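Local coordinates for tripeptidase (Staphylococcus aureus subsp. aureus, PDB 3RZA), which probably hydrolyses tripeptides as a metal-dependent peptidase of the M20 family, at residues 57-62 against 79-84; 193-198 against 355-360; 212-217 against 256-261. All blocks are in the same frame, centred on the assembly; numbering follows the deposited sequence. Where two conformers were deposited one is given.

Contact 1 of 3, residues 57-62 against 79-84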
loop_
_atom_site.group_PDB
_atom_site.type_symbol
_atom_site.label_atom_id
_atom_site.label_comp_id
_atom_site.label_asym_id
_atom_site.label_seq_id
_atom_site.Cartn_x
_atom_site.Cartn_y
_atom_site.Cartn_z
ATOM N N LEU A 57 15.095 -41.713 24.828
ATOM C CA LEU A 57 15.675 -41.261 26.120
ATOM C C LEU A 57 14.869 -41.704 27.381
ATOM O O LEU A 57 15.251 -41.344 28.491
ATOM C CB LEU A 57 15.861 -39.719 26.113
ATOM C CG LEU A 57 16.939 -39.172 25.157
ATOM C CD1 LEU A 57 16.778 -37.703 24.948
ATOM C CD2 LEU A 57 18.327 -39.467 25.688
ATOM N N GLY A 58 13.767 -42.458 27.193
ATOM C CA GLY A 58 13.022 -43.141 28.275
ATOM C C GLY A 58 11.733 -42.440 28.730
ATOM O O GLY A 58 11.223 -42.729 29.826
ATOM N N LEU A 59 11.187 -41.546 27.895
ATOM C CA LEU A 59 10.021 -40.721 28.268
ATOM C C LEU A 59 8.755 -41.320 27.668
ATOM O O LEU A 59 8.818 -41.926 26.598
ATOM C CB LEU A 59 10.205 -39.273 27.802
ATOM C CG LEU A 59 11.174 -38.432 28.660
ATOM C CD1 LEU A 59 12.648 -38.796 28.404
ATOM C CD2 LEU A 59 10.959 -36.944 28.454
ATOM N N ASP A 60 7.631 -41.168 28.379
ATOM C CA ASP A 60 6.301 -41.487 27.812
ATOM C C ASP A 60 5.819 -40.251 27.057
ATOM O O ASP A 60 5.573 -39.189 27.656
ATOM C CB ASP A 60 5.280 -41.903 28.890
ATOM C CG ASP A 60 3.923 -42.385 28.286
ATOM O OD1 ASP A 60 3.055 -41.531 27.999
ATOM O OD2 ASP A 60 3.718 -43.612 28.124
ATOM N N VAL A 61 5.681 -40.381 25.736
ATOM C CA VAL A 61 5.323 -39.241 24.878
ATOM C C VAL A 61 3.865 -39.331 24.457
ATOM O O VAL A 61 3.454 -40.341 23.929
ATOM C CB VAL A 61 6.235 -39.177 23.643
ATOM C CG1 VAL A 61 5.773 -38.075 22.691
ATOM C CG2 VAL A 61 7.665 -38.924 24.089
ATOM N N LYS A 62 3.098 -38.271 24.733
ATOM C CA LYS A 62 1.722 -38.138 24.266
ATOM C C LYS A 62 1.633 -36.945 23.335
ATOM O O LYS A 62 2.401 -35.979 23.476
ATOM C CB LYS A 62 0.732 -37.983 25.443
ATOM C CG LYS A 62 0.772 -39.168 26.451
ATOM C CD LYS A 62 -0.602 -39.742 26.764
ATOM C CE LYS A 62 -0.542 -40.814 27.880
ATOM N NZ LYS A 62 0.116 -42.087 27.456
ATOM N N CYS A 79 5.995 -34.874 26.754
ATOM C CA CYS A 79 6.868 -36.026 27.054
ATOM C C CYS A 79 7.173 -36.025 28.532
ATOM O O CYS A 79 7.736 -35.061 29.031
ATOM C CB CYS A 79 8.166 -35.961 26.249
ATOM S SG CYS A 79 7.960 -35.354 24.574
ATOM N N THR A 80 6.800 -37.098 29.224
ATOM C CA THR A 80 6.840 -37.145 30.678
ATOM C C THR A 80 7.889 -38.149 31.141
ATOM O O THR A 80 7.977 -39.280 30.614
ATOM C CB THR A 80 5.467 -37.517 31.271
ATOM O OG1 THR A 80 4.498 -36.528 30.881
ATOM C CG2 THR A 80 5.529 -37.593 32.801
HETATM N N MSE A 81 8.654 -37.721 32.142
HETATM C CA MSE A 81 9.713 -38.482 32.749
HETATM C C MSE A 81 9.271 -38.666 34.187
HETATM O O MSE A 81 9.135 -37.678 34.880
HETATM C CB MSE A 81 11.011 -37.653 32.658
HETATM C CG MSE A 81 12.060 -38.035 33.603
HETATM SE SE MSE A 81 13.798 -37.302 33.152
HETATM C CE MSE A 81 14.527 -38.965 32.422
ATOM N N ASN A 82 9.027 -39.905 34.631
ATOM C CA ASN A 82 8.576 -40.153 36.019
ATOM C C ASN A 82 9.637 -39.814 37.059
ATOM O O ASN A 82 10.819 -39.882 36.776
ATOM C CB ASN A 82 8.138 -41.619 36.220
ATOM C CG ASN A 82 6.804 -41.950 35.525
ATOM O OD1 ASN A 82 6.065 -41.066 35.088
ATOM N ND2 ASN A 82 6.491 -43.240 35.453
ATOM N N SER A 83 9.185 -39.444 38.256
ATOM C CA SER A 83 10.066 -39.254 39.415
ATOM C C SER A 83 10.854 -40.523 39.736
ATOM O O SER A 83 10.282 -41.610 39.752
ATOM C CB SER A 83 9.241 -38.857 40.658
ATOM O OG SER A 83 10.076 -38.627 41.777
ATOM N N THR A 84 12.171 -40.372 39.908
ATOM C CA THR A 84 13.010 -41.385 40.560
ATOM C C THR A 84 13.337 -41.041 42.044
ATOM O O THR A 84 14.193 -41.691 42.644
ATOM C CB THR A 84 14.299 -41.628 39.754
ATOM O OG1 THR A 84 15.089 -40.439 39.738
ATOM C CG2 THR A 84 13.963 -42.046 38.321
HETATM O O HOH W 1 3.231 -37.302 28.810
#
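L59, D60 and V61 meet M81, T80 and C79 in an antiparallel strand pair at one end of the large mixed sheet of the metal-binding domain, where strand 60-63 lies alongside strand 77-81. The two short strands run at 155° to each other, and D60 and T80 form the hydrogen-bonded pair between them. D60 N donates to T80 O at 2.9 Å, and T80 N returns a bond to D60 O, also 2.9 Å. Next along, V61 and C79 are the non-hydrogen-bonded pair, their CA atoms only 4.2 Å apart. Their compact side chains lie alongside each other: V61 CG2 is 3.6 Å from C79 SG, while C79 CB is also met by L59 CD2 at 3.7 Å. CG of L59 stands anti to its carbonyl carbon (chi1 -76°), 4.1 Å from M81 CB, and chi2 of 75° then turns CD2 onto C79 CB. Apolar groups suit this face because helices pack on it: F54 and I55 of helix 46-56 touch V61, and L141 of helix 128-147 touches both L59 and M81, the latter a selenomethionine. On the other face are D60 and T80, as befits polar side chains on the less buried side. T80 OG1 is hydrogen-bonded to Q155 of strand 154-159, and in one of the two conformers of D60 its OD1 forms a salt bridge with K62 NZ. G58, with positive phi, ends the preceding helix in a Schellman motif, a conformation that glycine adopts without its backbone being hindered by a CB. The sequence helix, Schellman turn, strand brings the chain from the helical layer into the sheet, as expected of the alpha/beta catalytic domain of M20 peptidases.

Contact 2 of 3, residues 193-198 against 355-360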
loop_
_atom_site.group_PDB
_atom_site.type_symbol
_atom_site.label_atom_id
_atom_site.label_comp_id
_atom_site.label_asym_id
_atom_site.label_seq_id
_atom_site.Cartn_x
_atom_site.Cartn_y
_atom_site.Cartn_z
ATOM N N THR A 193 19.832 -15.002 32.704
ATOM C CA THR A 193 18.776 -13.996 32.872
ATOM C C THR A 193 17.417 -14.656 32.688
ATOM O O THR A 193 17.254 -15.492 31.798
ATOM C CB THR A 193 18.968 -12.850 31.869
ATOM O OG1 THR A 193 20.232 -12.231 32.148
ATOM C CG2 THR A 193 17.840 -11.811 31.976
ATOM N N THR A 194 16.457 -14.299 33.559
ATOM C CA THR A 194 15.108 -14.904 33.580
ATOM C C THR A 194 14.085 -13.805 33.339
ATOM O O THR A 194 14.094 -12.800 34.031
ATOM C CB THR A 194 14.814 -15.565 34.967
ATOM O OG1 THR A 194 15.863 -16.470 35.279
ATOM C CG2 THR A 194 13.492 -16.318 34.965
ATOM N N VAL A 195 13.216 -13.998 32.341
ATOM C CA VAL A 195 12.063 -13.152 32.150
ATOM C C VAL A 195 10.969 -13.570 33.146
ATOM O O VAL A 195 10.479 -14.704 33.069
ATOM C CB VAL A 195 11.509 -13.286 30.723
ATOM C CG1 VAL A 195 10.206 -12.524 30.594
ATOM C CG2 VAL A 195 12.548 -12.840 29.684
ATOM N N VAL A 196 10.588 -12.659 34.042
ATOM C CA VAL A 196 9.530 -12.907 35.085
ATOM C C VAL A 196 8.188 -12.260 34.772
ATOM O O VAL A 196 7.206 -12.464 35.508
ATOM C CB VAL A 196 10.001 -12.495 36.522
ATOM C CG1 VAL A 196 11.270 -13.306 36.902
ATOM C CG2 VAL A 196 10.237 -10.933 36.660
ATOM N N GLY A 197 8.123 -11.511 33.674
ATOM C CA GLY A 197 6.897 -10.918 33.251
ATOM C C GLY A 197 6.966 -10.561 31.801
ATOM O O GLY A 197 8.051 -10.362 31.267
ATOM N N ALA A 198 5.797 -10.497 31.167
ATOM C CA ALA A 198 5.664 -10.209 29.727
ATOM C C ALA A 198 4.337 -9.471 29.553
ATOM O O ALA A 198 3.436 -9.668 30.370
ATOM C CB ALA A 198 5.684 -11.530 28.913
ATOM N N SER A 355 5.028 -19.864 35.247
ATOM C CA SER A 355 6.031 -20.078 34.217
ATOM C C SER A 355 6.828 -18.806 33.987
ATOM O O SER A 355 6.257 -17.730 33.909
ATOM C CB SER A 355 5.374 -20.538 32.928
ATOM O OG SER A 355 4.588 -21.703 33.147
ATOM N N VAL A 356 8.149 -18.953 33.898
ATOM C CA VAL A 356 9.073 -17.866 33.568
ATOM C C VAL A 356 9.908 -18.345 32.380
ATOM O O VAL A 356 9.902 -19.543 32.054
ATOM C CB VAL A 356 9.965 -17.491 34.805
ATOM C CG1 VAL A 356 9.066 -17.175 36.019
ATOM C CG2 VAL A 356 10.932 -18.584 35.130
ATOM N N ILE A 357 10.612 -17.418 31.736
ATOM C CA ILE A 357 11.212 -17.655 30.438
ATOM C C ILE A 357 12.723 -17.472 30.603
ATOM O O ILE A 357 13.168 -16.407 31.037
ATOM C CB ILE A 357 10.668 -16.691 29.319
ATOM C CG1 ILE A 357 9.200 -16.293 29.554
ATOM C CG2 ILE A 357 10.810 -17.327 27.925
ATOM C CD1 ILE A 357 8.216 -17.512 29.576
ATOM N N LEU A 358 13.491 -18.515 30.269
ATOM C CA LEU A 358 14.934 -18.519 30.437
ATOM C C LEU A 358 15.603 -17.919 29.218
ATOM O O LEU A 358 15.241 -18.254 28.080
ATOM C CB LEU A 358 15.452 -19.948 30.611
ATOM C CG LEU A 358 14.910 -20.747 31.786
ATOM C CD1 LEU A 358 15.460 -22.185 31.707
ATOM C CD2 LEU A 358 15.234 -20.073 33.134
ATOM N N GLY A 359 16.604 -17.070 29.449
ATOM C CA GLY A 359 17.441 -16.563 28.377
ATOM C C GLY A 359 18.166 -17.692 27.674
ATOM O O GLY A 359 18.744 -18.553 28.340
ATOM N N VAL A 360 18.077 -17.721 26.337
ATOM C CA VAL A 360 18.748 -18.708 25.503
ATOM C C VAL A 360 20.127 -18.190 24.988
ATOM O O VAL A 360 20.994 -18.998 24.597
ATOM C CB VAL A 360 17.833 -19.132 24.306
ATOM C CG1 VAL A 360 18.519 -20.175 23.403
ATOM C CG2 VAL A 360 16.516 -19.696 24.831
#
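V195 and I357 face each other as the hydrogen-bonded pair of an antiparallel strand pairing in the core of the M20-type alpha/beta domain. V195 N reaches I357 O at 2.7 Å and I357 N reaches V195 O at 3.0 Å. Their beta-branched side chains suit a strand, bulking out close to the backbone, and meet CB to CB at 3.8 Å. Further along, G359 N donates to T193 O at 2.9 Å; having no side chain, G359 lets that carbonyl sit tightly against its backbone. All these residues are buried, and the shell around them is strand and helix. Y183 and A184 of strand 181-184 press on V356, I357 and L358, while I337 of strand 336-338, which runs parallel to strand 194-209, packs against T193 and V195. On the face of T194 and V356, A323, V319 and V320 of helix 318-329 close the layer. The side chain of I357 lies about 8 Å from the bound zinc ion, which puts this part of the sheet near the metal site. T194 turns its methyl away from its backbone N (chi1 -53° for OG1), towards V356, and CG2 of T194 meets CG2 of V356 at a tight 3.4 Å.

Contact 3 of 3, residues 212-217 against 256-261. With CIT (citric acid), chain F.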
loop_
_atom_site.group_PDB
_atom_site.type_symbol
_atom_site.label_atom_id
_atom_site.label_comp_id
_atom_site.label_asym_id
_atom_site.label_seq_id
_atom_site.Cartn_x
_atom_site.Cartn_y
_atom_site.Cartn_z
ATOM N N THR A 212 -15.247 9.344 -2.701
ATOM C CA THR A 212 -14.502 9.640 -3.949
ATOM C C THR A 212 -14.957 10.923 -4.609
ATOM O O THR A 212 -16.126 11.291 -4.522
ATOM C CB THR A 212 -14.688 8.547 -5.056
ATOM O OG1 THR A 212 -16.082 8.336 -5.311
ATOM C CG2 THR A 212 -14.090 7.296 -4.668
ATOM N N ALA A 213 -14.033 11.578 -5.298
ATOM C CA ALA A 213 -14.318 12.747 -6.089
ATOM C C ALA A 213 -13.074 13.010 -6.899
ATOM O O ALA A 213 -11.998 12.487 -6.579
ATOM C CB ALA A 213 -14.644 13.977 -5.190
ATOM N N HIS A 214 -13.208 13.831 -7.917
ATOM C CA HIS A 214 -12.045 14.258 -8.697
ATOM C C HIS A 214 -11.207 15.248 -7.847
ATOM O O HIS A 214 -11.765 16.024 -7.051
ATOM C CB HIS A 214 -12.480 14.856 -10.045
ATOM C CG HIS A 214 -11.385 14.864 -11.062
ATOM N ND1 HIS A 214 -10.556 15.947 -11.251
ATOM C CD2 HIS A 214 -10.928 13.892 -11.886
ATOM C CE1 HIS A 214 -9.659 15.658 -12.179
ATOM N NE2 HIS A 214 -9.863 14.417 -12.580
ATOM N N ALA A 215 -9.884 15.176 -7.967
ATOM C CA ALA A 215 -8.987 15.994 -7.132
ATOM C C ALA A 215 -9.087 17.502 -7.423
ATOM O O ALA A 215 -8.756 18.312 -6.565
ATOM C CB ALA A 215 -7.539 15.515 -7.259
ATOM N N SER A 216 -9.539 17.871 -8.629
ATOM C CA SER A 216 -9.858 19.267 -8.957
ATOM C C SER A 216 -11.079 19.849 -8.221
ATOM O O SER A 216 -11.219 21.086 -8.176
ATOM C CB SER A 216 -10.064 19.432 -10.474
ATOM O OG SER A 216 -11.172 18.689 -10.899
ATOM N N THR A 217 -11.955 18.980 -7.680
ATOM C CA THR A 217 -13.155 19.401 -6.930
ATOM C C THR A 217 -13.196 18.673 -5.575
ATOM O O THR A 217 -14.138 17.915 -5.293
ATOM C CB THR A 217 -14.435 19.092 -7.732
ATOM O OG1 THR A 217 -14.539 17.677 -7.942
ATOM C CG2 THR A 217 -14.415 19.807 -9.082
ATOM N N ALA A 256 -4.903 6.748 -7.146
ATOM C CA ALA A 256 -4.459 7.705 -8.157
ATOM C C ALA A 256 -4.360 9.131 -7.613
ATOM O O ALA A 256 -5.170 9.558 -6.756
ATOM C CB ALA A 256 -5.409 7.643 -9.415
ATOM N N THR A 257 -3.393 9.878 -8.127
ATOM C CA THR A 257 -3.160 11.275 -7.679
ATOM C C THR A 257 -4.335 12.210 -7.948
ATOM O O THR A 257 -4.611 13.097 -7.137
ATOM C CB THR A 257 -1.862 11.859 -8.266
ATOM O OG1 THR A 257 -1.897 11.789 -9.692
ATOM C CG2 THR A 257 -0.666 11.078 -7.743
ATOM N N ASN A 258 -5.072 11.946 -9.030
ATOM C CA ASN A 258 -6.210 12.780 -9.460
ATOM C C ASN A 258 -7.583 12.389 -8.884
ATOM O O ASN A 258 -8.603 12.969 -9.297
ATOM C CB ASN A 258 -6.278 12.838 -11.001
ATOM C CG ASN A 258 -6.678 11.503 -11.640
ATOM O OD1 ASN A 258 -6.359 10.434 -11.125
ATOM N ND2 ASN A 258 -7.355 11.573 -12.777
ATOM N N ILE A 259 -7.602 11.453 -7.921
ATOM C CA ILE A 259 -8.831 11.002 -7.249
ATOM C C ILE A 259 -8.693 11.206 -5.747
ATOM O O ILE A 259 -7.672 10.828 -5.170
ATOM C CB ILE A 259 -9.084 9.484 -7.570
ATOM C CG1 ILE A 259 -9.338 9.289 -9.073
ATOM C CG2 ILE A 259 -10.250 8.932 -6.753
ATOM C CD1 ILE A 259 -10.545 10.075 -9.636
ATOM N N VAL A 260 -9.706 11.808 -5.110
ATOM C CA VAL A 260 -9.766 11.865 -3.642
ATOM C C VAL A 260 -9.904 10.405 -3.138
ATOM O O VAL A 260 -10.811 9.684 -3.576
ATOM C CB VAL A 260 -10.934 12.784 -3.101
ATOM C CG1 VAL A 260 -10.989 12.773 -1.550
ATOM C CG2 VAL A 260 -10.777 14.221 -3.581
ATOM N N ALA A 261 -8.954 9.971 -2.291
ATOM C CA ALA A 261 -8.872 8.577 -1.818
ATOM C C ALA A 261 -10.019 8.264 -0.879
ATOM O O ALA A 261 -10.203 8.962 0.113
ATOM C CB ALA A 261 -7.515 8.333 -1.079
HETATM C C1 CIT F . -4.140 14.371 -14.964
HETATM O O1 CIT F . -3.234 14.042 -15.755
HETATM O O2 CIT F . -4.208 13.801 -13.853
HETATM C C2 CIT F . -5.136 15.441 -15.371
HETATM C C3 CIT F . -6.606 14.988 -15.230
HETATM O O7 CIT F . -6.906 14.695 -13.835
HETATM C C4 CIT F . -6.889 13.726 -16.075
HETATM C C5 CIT F . -8.311 13.239 -15.965
HETATM O O3 CIT F . -8.980 13.116 -17.005
HETATM O O4 CIT F . -8.832 12.957 -14.858
HETATM C C6 CIT F . -7.498 16.158 -15.649
HETATM O O5 CIT F . -8.667 16.273 -15.196
HETATM O O6 CIT F . -7.072 17.041 -16.433
#
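Opposite A215 and H214, residues 256-259 make a type I turn that presents N258 to both. Ahead of it, T257 O is held by N247 of the second subunit. N258 O accepts A215 N at 2.9 Å, from above its carbonyl plane, and also rests over the centre of one face of the H214 ring, 3.6 Å above it. The amide of N258 and the imidazole converge on a bound citrate, probably from the crystallisation liquor. H214 NE2 gives citrate O4 a bond of 2.9 Å at 162°, whereas the bond from N258 ND2 to the same O4 is weak. A hydrogen bond between H214 ND1 and S216 OG (2.8 Å) helps fix the ring's rotation. R271 and G342 of the second subunit also bind the citrate, consistent with M20 relatives in which a lid histidine reaches the partner's active site. I259 pairs with H214 in a single backbone bridge, its O bonded to the same N247, and V260 N then donates to A213 O at 2.8 Å. V260 turns its CG2 to the small A213 CB, 4.2 Å away. Thus the loop between strand 194-209 and helix 224-234 is clasped to the one joining strands 244-253 and 263-272.

Contacts 1 and 2 belong to the same mixed sheet, their centres 24 Å apart: contact 2 is wholly buried near its middle, whereas contact 1 lies at its periphery and keeps a polar face. Both rely on regular antiparallel backbone bonding; helices cover the apolar face of contact 1 and the T194 and V356 face of contact 2. Contact 3 differs: two loops fastened by one bridge about 44 Å from the chain centre, using an imidazole, an amide and a second subunit. Strand 194-209, part of which lies in contact 2, leads towards the loop of contact 3. In sequence, contact 3 is nested within contact 2, though their nearest atoms are about 37 Å apart.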